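Local coordinates for prolyl 4-hydroxylase alpha subunit Fe(2+) 2OG dioxygenase domain-containing protein (Burkholderia ambifaria, PDB 3W21) that acts as an N-substituted L-amino acid dioxygenase, a metal-dependent enzyme that uses alpha-ketoglutarate as its co-substrate, at the interface of chains A and B. Residues are numbered along the deposited sequence; one frame, centred on the assembly and turned at random. Chains: chain A/B, Putative uncharacterized protein.

The interface of chains A and B. Residues chain A 97, 127, 169; chain B 87, 90-91, 94-95.
Helix 87-107 of chain B packs against three elements of chain A: helix 86-107, the short strand 126-127 and the loop that carries A:Pro169. B:Ala94 lies where the helices meet. Its methyl CB sits over one face of the A:Phe97 ring, 3.3 Å above the plane and shifted toward the rim, with ring atom CD2 3.4 Å from CB. This is a CH-pi contact, and the small side chain probably lets the helices approach closely. The first torsion of A:Phe97 points its ring away from the carbonyl carbon, and the turn about CB-CG (chi2 -83°) presents a face to the methyl. The same methyl meets the branch CG2 of A:Ile127 at 3.8 Å, so alanine fits into a corner formed by the ring face and this neighbouring branch, both from chain A.

The other arm of A:Ile127 runs to B:Ser91. With CG1 anti to the backbone N (chi1 -173°) and the chain extended beyond it, the terminal CD1 reaches the hydroxyl OG of B:Ser91 at 3.5 Å, a van der Waals contact. A small residue here probably leaves room for the methyl beside the helix.

Nearer the start of the chain B helix, A:Pro169 lays its rigid ring against the first turn. Its CD meets CG1 of B:Val90 at 3.8 Å, the two side chains crossing at about a right angle, while CB rests 3.6 Å from the backbone O of B:Asp87. The compact proline suits a surface shaped by a branched valine and helix backbone. B:Glu95, at the margin, loses little surface to chain A.

The patch is one part of a two-fold symmetric interface, repeated with the chains exchanged. The structure alone does not show whether this is the working dimer, though an interchain disulfide seen at Cys101, in the same helix, is consistent with pairing. These helices form the seam between subunits, outside the family's double-stranded beta-helix core, which carries the metal site.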
ATOM      1  N   PHE A  97      -0.467   0.202  -3.659  1.00 30.05           N
ATOM      2  CA  PHE A  97       0.664   0.939  -3.098  1.00 32.08           C
ATOM      3  C   PHE A  97       1.888   0.032  -2.870  1.00 33.99           C
ATOM      4  O   PHE A  97       3.006   0.465  -2.994  1.00 31.29           O
ATOM      5  CB  PHE A  97       0.275   1.753  -1.861  1.00 31.38           C
ATOM      6  CG  PHE A  97      -0.680   2.901  -2.198  1.00 30.53           C
ATOM      7  CD1 PHE A  97      -0.177   4.123  -2.681  1.00 32.57           C
ATOM      8  CD2 PHE A  97      -2.077   2.710  -2.156  1.00 31.19           C
ATOM      9  CE1 PHE A  97      -1.013   5.154  -3.073  1.00 29.62           C
ATOM     10  CE2 PHE A  97      -2.932   3.761  -2.541  1.00 28.11           C
ATOM     11  CZ  PHE A  97      -2.382   4.967  -3.012  1.00 28.16           C
ATOM     12  N   ILE A 127       0.667   9.716  -1.154  1.00 39.26           N
ATOM     13  CA  ILE A 127      -0.444   9.795  -0.218  1.00 36.62           C
ATOM     14  C   ILE A 127       0.011   9.972   1.196  1.00 41.98           C
ATOM     15  O   ILE A 127       0.982   9.335   1.636  1.00 46.43           O
ATOM     16  CB  ILE A 127      -1.436   8.626  -0.369  1.00 42.75           C
ATOM     17  CG1 ILE A 127      -2.701   8.816   0.506  1.00 41.23           C
ATOM     18  CG2 ILE A 127      -0.765   7.296  -0.127  1.00 38.58           C
ATOM     19  CD1 ILE A 127      -3.723   7.776   0.138  1.00 43.31           C
ATOM     20  N   PRO A 169     -10.364   7.563   0.059  1.00 28.70           N
ATOM     21  CA  PRO A 169      -9.615   8.544   0.846  1.00 29.94           C
ATOM     22  C   PRO A 169      -9.207   9.804   0.071  1.00 33.23           C
ATOM     23  O   PRO A 169      -8.744  10.750   0.689  1.00 34.91           O
ATOM     24  CB  PRO A 169      -8.329   7.793   1.267  1.00 28.24           C
ATOM     25  CG  PRO A 169      -8.155   6.783   0.182  1.00 27.50           C
ATOM     26  CD  PRO A 169      -9.583   6.318  -0.147  1.00 27.92           C
TER
ATOM     27  N   ASP B  87     -12.364   5.747   5.562  1.00 35.08           N
ATOM     28  CA  ASP B  87     -11.342   6.246   4.592  1.00 41.28           C
ATOM     29  C   ASP B  87      -9.939   6.298   5.205  1.00 35.30           C
ATOM     30  O   ASP B  87      -8.927   6.199   4.483  1.00 37.30           O
ATOM     31  CB  ASP B  87     -11.737   7.590   3.887  1.00 40.07           C
ATOM     32  CG  ASP B  87     -11.993   8.772   4.860  1.00 42.04           C
ATOM     33  OD1 ASP B  87     -12.303   8.633   6.070  1.00 41.70           O
ATOM     34  OD2 ASP B  87     -11.896   9.892   4.394  1.00 49.45           O
ATOM     35  N   VAL B  90      -8.123   2.986   4.701  1.00 28.76           N
ATOM     36  CA  VAL B  90      -7.608   2.807   3.364  1.00 28.78           C
ATOM     37  C   VAL B  90      -6.321   3.621   3.226  1.00 29.60           C
ATOM     38  O   VAL B  90      -5.360   3.153   2.688  1.00 24.73           O
ATOM     39  CB  VAL B  90      -8.631   3.234   2.285  1.00 31.32           C
ATOM     40  CG1 VAL B  90      -8.121   2.946   0.880  1.00 26.97           C
ATOM     41  CG2 VAL B  90      -9.987   2.518   2.491  1.00 28.17           C
ATOM     42  N   SER B  91      -6.317   4.854   3.759  1.00 27.80           N
ATOM     43  CA  SER B  91      -5.152   5.723   3.649  1.00 33.19           C
ATOM     44  C   SER B  91      -3.954   5.227   4.445  1.00 29.96           C
ATOM     45  O   SER B  91      -2.758   5.250   3.979  1.00 28.01           O
ATOM     46  CB  SER B  91      -5.547   7.147   4.160  1.00 32.18           C
ATOM     47  OG  SER B  91      -4.676   7.964   3.456  1.00 43.62           O
ATOM     48  N   ALA B  94      -2.492   2.284   2.763  1.00 29.48           N
ATOM     49  CA  ALA B  94      -1.607   2.685   1.659  1.00 29.90           C
ATOM     50  C   ALA B  94      -0.229   2.957   2.241  1.00 28.44           C
ATOM     51  O   ALA B  94       0.772   2.487   1.724  1.00 31.08           O
ATOM     52  CB  ALA B  94      -2.138   3.945   0.969  1.00 31.23           C
ATOM     53  N   GLU B  95      -0.176   3.702   3.329  1.00 28.92           N
ATOM     54  CA  GLU B  95       1.079   4.033   3.968  1.00 30.20           C
ATOM     55  C   GLU B  95       1.797   2.804   4.501  1.00 30.69           C
ATOM     56  O   GLU B  95       3.022   2.730   4.368  1.00 28.06           O
ATOM     57  CB  GLU B  95       0.873   4.969   5.161  1.00 38.88           C
ATOM     58  CG  GLU B  95       0.571   6.405   4.810  1.00 46.34           C
ATOM     59  CD  GLU B  95       0.424   7.193   6.078  1.00 55.59           C
ATOM     60  OE1 GLU B  95      -0.584   6.969   6.792  1.00 58.11           O
ATOM     61  OE2 GLU B  95       1.351   7.967   6.390  1.00 62.56           O
TER